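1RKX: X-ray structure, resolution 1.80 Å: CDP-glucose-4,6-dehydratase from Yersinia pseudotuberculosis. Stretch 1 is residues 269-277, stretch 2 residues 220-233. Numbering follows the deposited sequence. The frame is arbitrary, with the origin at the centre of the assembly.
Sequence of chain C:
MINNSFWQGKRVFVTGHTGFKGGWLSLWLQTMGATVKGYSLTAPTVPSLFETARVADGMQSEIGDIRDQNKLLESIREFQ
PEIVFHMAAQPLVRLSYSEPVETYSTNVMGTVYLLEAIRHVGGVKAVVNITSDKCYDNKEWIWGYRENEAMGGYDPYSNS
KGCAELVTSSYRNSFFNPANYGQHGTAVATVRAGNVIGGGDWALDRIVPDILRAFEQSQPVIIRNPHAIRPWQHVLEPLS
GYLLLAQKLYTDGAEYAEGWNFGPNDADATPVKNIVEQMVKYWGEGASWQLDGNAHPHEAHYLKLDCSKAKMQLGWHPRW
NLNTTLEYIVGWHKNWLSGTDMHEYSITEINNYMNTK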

# COMPACT_ATOMS: atom_id res chain seq x y z
N ALA C 269 -13.09 -15.58 -18.39
CA ALA C 269 -14.17 -15.41 -17.42
C ALA C 269 -15.54 -15.59 -18.06
O ALA C 269 -15.94 -14.81 -18.93
CB ALA C 269 -14.07 -14.05 -16.75
N THR C 270 -16.28 -16.59 -17.59
CA THR C 270 -17.60 -16.89 -18.12
C THR C 270 -18.63 -17.08 -17.01
O THR C 270 -18.38 -17.78 -16.04
CB THR C 270 -17.55 -18.19 -18.96
OG1 THR C 270 -16.48 -18.11 -19.91
CG2 THR C 270 -18.87 -18.40 -19.69
N PRO C 271 -19.81 -16.45 -17.15
CA PRO C 271 -20.86 -16.57 -16.14
C PRO C 271 -21.39 -18.00 -16.09
O PRO C 271 -21.05 -18.81 -16.96
CB PRO C 271 -21.91 -15.57 -16.62
CG PRO C 271 -21.76 -15.61 -18.10
CD PRO C 271 -20.25 -15.59 -18.26
N VAL C 272 -22.21 -18.32 -15.10
CA VAL C 272 -22.73 -19.68 -14.97
C VAL C 272 -23.77 -20.08 -16.01
O VAL C 272 -23.76 -21.22 -16.48
CB VAL C 272 -23.32 -19.92 -13.56
CG1 VAL C 272 -22.28 -19.61 -12.50
CG2 VAL C 272 -24.55 -19.08 -13.36
N LYS C 273 -24.67 -19.17 -16.36
CA LYS C 273 -25.69 -19.49 -17.35
C LYS C 273 -25.03 -20.02 -18.61
O LYS C 273 -25.45 -21.03 -19.18
CB LYS C 273 -26.54 -18.26 -17.69
CG LYS C 273 -27.75 -18.58 -18.56
CD LYS C 273 -28.60 -17.34 -18.83
CE LYS C 273 -27.89 -16.34 -19.72
NZ LYS C 273 -27.64 -16.88 -21.08
N ASN C 274 -23.97 -19.34 -19.05
CA ASN C 274 -23.25 -19.74 -20.25
C ASN C 274 -22.64 -21.12 -20.05
O ASN C 274 -22.69 -21.97 -20.94
CB ASN C 274 -22.15 -18.73 -20.57
CG ASN C 274 -21.46 -19.01 -21.89
OD1 ASN C 274 -20.53 -18.30 -22.28
ND2 ASN C 274 -21.92 -20.04 -22.60
N ILE C 275 -22.06 -21.34 -18.87
CA ILE C 275 -21.44 -22.63 -18.54
C ILE C 275 -22.46 -23.75 -18.70
O ILE C 275 -22.20 -24.74 -19.39
CB ILE C 275 -20.92 -22.62 -17.10
CG1 ILE C 275 -19.68 -21.73 -17.00
CG2 ILE C 275 -20.62 -24.04 -16.64
CD1 ILE C 275 -19.17 -21.53 -15.59
N VAL C 276 -23.61 -23.60 -18.06
CA VAL C 276 -24.67 -24.60 -18.12
C VAL C 276 -25.08 -24.85 -19.56
O VAL C 276 -25.24 -25.99 -19.98
CB VAL C 276 -25.92 -24.14 -17.33
CG1 VAL C 276 -27.03 -25.16 -17.48
CG2 VAL C 276 -25.56 -23.98 -15.86
N GLU C 277 -25.24 -23.77 -20.33
CA GLU C 277 -25.63 -23.88 -21.72
C GLU C 277 -24.61 -24.69 -22.52
O GLU C 277 -24.98 -25.54 -23.33
CB GLU C 277 -25.78 -22.49 -22.34
CG GLU C 277 -26.94 -21.68 -21.76
CD GLU C 277 -27.02 -20.28 -22.33
OE1 GLU C 277 -27.98 -19.55 -21.99
OE2 GLU C 277 -26.12 -19.90 -23.11
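Stretch 2 220-233: PVIIRNPHAIRPWQ

Stretch 2 runs antiparallel to stretch 1, as the order of nearest CA atoms shows: Ala269 pairs with Pro231 (CA to CA 5.7 Å), Pro271 with Ile229 (4.4 Å), Lys273 with Pro226 (4.5 Å) and Val276 with Val221 (8.2 Å). Stretch 1 is extended through Pro271 and helical from Val272 onward. Stretch 2 is in strand conformation at Val221 and Ile222, makes a type I turn from Asn225 to Ala228 and then extends again. Together the two bury 624 Å², both sides summed.

At Ala269 the contact is apolar, CB lying 4.0 Å from Ile229 CG2. Around Thr270 the backbones are too far apart for direct bonding, Thr270 O being 4.5 Å from Arg230 N, and water fills the gap. Water 1 donates to Thr270 O (2.8 Å) and to Ala228 O (2.9 Å) while accepting from Trp232 NE1 (2.8 Å), so it ties an indole and two carbonyls together. Water 2 accepts from Thr270 N (2.7 Å) and lies 2.9 Å from Arg230 O, within reach to donate to it. The Trp232 ring presents its edge to Thr270 O, with CD1 at 4.3 Å.

Pro271, the N-cap residue, has no amide hydrogen to offer. Its CA instead makes a CA-H...O contact with Ala228 O at 3.2 Å, and its CB packs 4.0 Å from Ile229 CG1.

In the first turn of a helix the leading amides lack carbonyl partners within the helix, and here the turn of stretch 2 supplies two. Val272 N donates to Ala228 O at 2.9 Å, but the angle of 125° at the hydrogen makes this bond weak. Lys273 N donates to Pro226 O at 3.1 Å and 164°, a nearly straight bond. The Val272 side chain points toward stretch 2, with CG1 3.8 Å from Ala228 CB and CG2 4.1 Å from Ile223 CG2. Lys273 CB meets Pro226 CB at 3.8 Å, whereas the end of the lysine leads away and NZ forms a salt bridge with Glu277 OE1 at 2.8 Å.

Asn274 makes no contact. Ile275 returns to the interface, its CD1 3.3 Å from Trp232 CD1, an approach oblique to the ring. One residue on, Val276 meets the early part of stretch 2: CG2 lies 3.4 Å from Ile223 CD1, and CG1 lies 3.6 Å from Val221 CG1. Glu277 does not touch stretch 2, so Val276 provides the last direct contact along stretch 1.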

# COMPACT_ATOMS: atom_id res chain seq x y z
N PRO C 220 -33.70 -31.52 -14.91
CA PRO C 220 -33.25 -30.19 -15.32
C PRO C 220 -32.38 -29.58 -14.22
O PRO C 220 -32.72 -29.68 -13.04
CB PRO C 220 -34.56 -29.42 -15.49
CG PRO C 220 -35.54 -30.50 -15.86
CD PRO C 220 -35.17 -31.60 -14.90
N VAL C 221 -31.27 -28.98 -14.60
CA VAL C 221 -30.40 -28.37 -13.60
C VAL C 221 -30.95 -26.98 -13.27
O VAL C 221 -31.16 -26.15 -14.15
CB VAL C 221 -28.94 -28.25 -14.10
CG1 VAL C 221 -28.88 -27.48 -15.40
CG2 VAL C 221 -28.08 -27.59 -13.04
N ILE C 222 -31.20 -26.75 -11.98
CA ILE C 222 -31.73 -25.48 -11.52
C ILE C 222 -30.60 -24.49 -11.29
O ILE C 222 -29.59 -24.81 -10.65
CB ILE C 222 -32.50 -25.65 -10.19
CG1 ILE C 222 -33.58 -26.71 -10.35
CG2 ILE C 222 -33.12 -24.32 -9.79
CD1 ILE C 222 -34.32 -27.03 -9.07
N ILE C 223 -30.76 -23.29 -11.82
CA ILE C 223 -29.75 -22.25 -11.68
C ILE C 223 -30.26 -21.12 -10.79
O ILE C 223 -31.40 -20.68 -10.92
CB ILE C 223 -29.39 -21.65 -13.05
CG1 ILE C 223 -28.82 -22.73 -13.96
CG2 ILE C 223 -28.39 -20.51 -12.87
CD1 ILE C 223 -28.39 -22.22 -15.31
N ARG C 224 -29.41 -20.66 -9.87
CA ARG C 224 -29.79 -19.56 -9.00
C ARG C 224 -29.31 -18.24 -9.59
O ARG C 224 -30.10 -17.49 -10.16
CB ARG C 224 -29.22 -19.76 -7.59
CG ARG C 224 -30.08 -20.67 -6.73
CD ARG C 224 -29.58 -22.10 -6.74
NE ARG C 224 -28.57 -22.31 -5.70
CZ ARG C 224 -28.80 -22.15 -4.40
NH1 ARG C 224 -30.00 -21.77 -3.97
NH2 ARG C 224 -27.83 -22.36 -3.52
N ASN C 225 -28.02 -17.95 -9.45
CA ASN C 225 -27.48 -16.72 -10.01
C ASN C 225 -26.78 -17.01 -11.33
O ASN C 225 -25.61 -17.40 -11.36
CB ASN C 225 -26.51 -16.05 -9.04
CG ASN C 225 -25.90 -14.78 -9.61
OD1 ASN C 225 -26.56 -14.02 -10.33
ND2 ASN C 225 -24.63 -14.53 -9.29
N PRO C 226 -27.50 -16.82 -12.45
CA PRO C 226 -27.00 -17.04 -13.81
C PRO C 226 -25.86 -16.12 -14.22
O PRO C 226 -25.17 -16.39 -15.19
CB PRO C 226 -28.25 -16.82 -14.66
CG PRO C 226 -28.94 -15.73 -13.91
CD PRO C 226 -28.84 -16.22 -12.48
N HIS C 227 -25.67 -15.05 -13.46
CA HIS C 227 -24.62 -14.08 -13.77
C HIS C 227 -23.34 -14.30 -12.97
O HIS C 227 -22.33 -13.64 -13.22
CB HIS C 227 -25.12 -12.67 -13.52
CG HIS C 227 -26.36 -12.33 -14.28
ND1 HIS C 227 -26.40 -12.31 -15.66
CD2 HIS C 227 -27.60 -12.00 -13.86
CE1 HIS C 227 -27.62 -11.98 -16.05
NE2 HIS C 227 -28.37 -11.79 -14.98
N ALA C 228 -23.39 -15.21 -12.01
CA ALA C 228 -22.23 -15.49 -11.17
C ALA C 228 -21.02 -15.85 -12.02
O ALA C 228 -21.11 -16.70 -12.92
CB ALA C 228 -22.55 -16.62 -10.19
N ILE C 229 -19.90 -15.20 -11.74
CA ILE C 229 -18.66 -15.43 -12.47
C ILE C 229 -17.55 -15.87 -11.52
O ILE C 229 -17.40 -15.33 -10.42
CB ILE C 229 -18.19 -14.16 -13.20
CG1 ILE C 229 -19.20 -13.78 -14.28
CG2 ILE C 229 -16.81 -14.38 -13.80
CD1 ILE C 229 -18.88 -12.48 -14.98
N ARG C 230 -16.78 -16.86 -11.95
CA ARG C 230 -15.67 -17.38 -11.16
C ARG C 230 -14.59 -17.79 -12.16
O ARG C 230 -14.89 -18.27 -13.25
CB ARG C 230 -16.12 -18.61 -10.36
CG ARG C 230 -17.28 -18.37 -9.39
CD ARG C 230 -16.79 -17.74 -8.09
NE ARG C 230 -17.88 -17.54 -7.13
CZ ARG C 230 -18.78 -16.56 -7.19
NH1 ARG C 230 -18.73 -15.67 -8.17
NH2 ARG C 230 -19.72 -16.48 -6.27
N PRO C 231 -13.31 -17.55 -11.81
CA PRO C 231 -12.25 -17.93 -12.74
C PRO C 231 -12.04 -19.45 -12.76
O PRO C 231 -11.05 -19.96 -12.24
CB PRO C 231 -11.04 -17.17 -12.21
CG PRO C 231 -11.31 -17.08 -10.75
CD PRO C 231 -12.78 -16.77 -10.68
N TRP C 232 -12.99 -20.15 -13.36
CA TRP C 232 -12.92 -21.61 -13.45
C TRP C 232 -11.71 -22.08 -14.25
O TRP C 232 -11.31 -21.45 -15.22
CB TRP C 232 -14.20 -22.16 -14.10
CG TRP C 232 -15.46 -21.78 -13.39
CD1 TRP C 232 -16.41 -20.91 -13.84
CD2 TRP C 232 -15.89 -22.24 -12.11
NE1 TRP C 232 -17.42 -20.80 -12.91
CE2 TRP C 232 -17.13 -21.60 -11.84
CE3 TRP C 232 -15.36 -23.12 -11.17
CZ2 TRP C 232 -17.84 -21.83 -10.66
CZ3 TRP C 232 -16.07 -23.35 -9.99
CH2 TRP C 232 -17.30 -22.70 -9.75
N GLN C 233 -11.14 -23.21 -13.83
CA GLN C 233 -10.00 -23.79 -14.52
C GLN C 233 -9.98 -25.29 -14.31
O GLN C 233 -10.34 -25.79 -13.24
CB GLN C 233 -8.69 -23.18 -14.01
CG GLN C 233 -8.49 -23.32 -12.50
CD GLN C 233 -7.22 -22.64 -12.01
OE1 GLN C 233 -7.07 -22.38 -10.82
NE2 GLN C 233 -6.30 -22.37 -12.94
O HOH W 1 -19.09 -18.69 -13.50
O HOH W 2 -15.23 -18.54 -16.09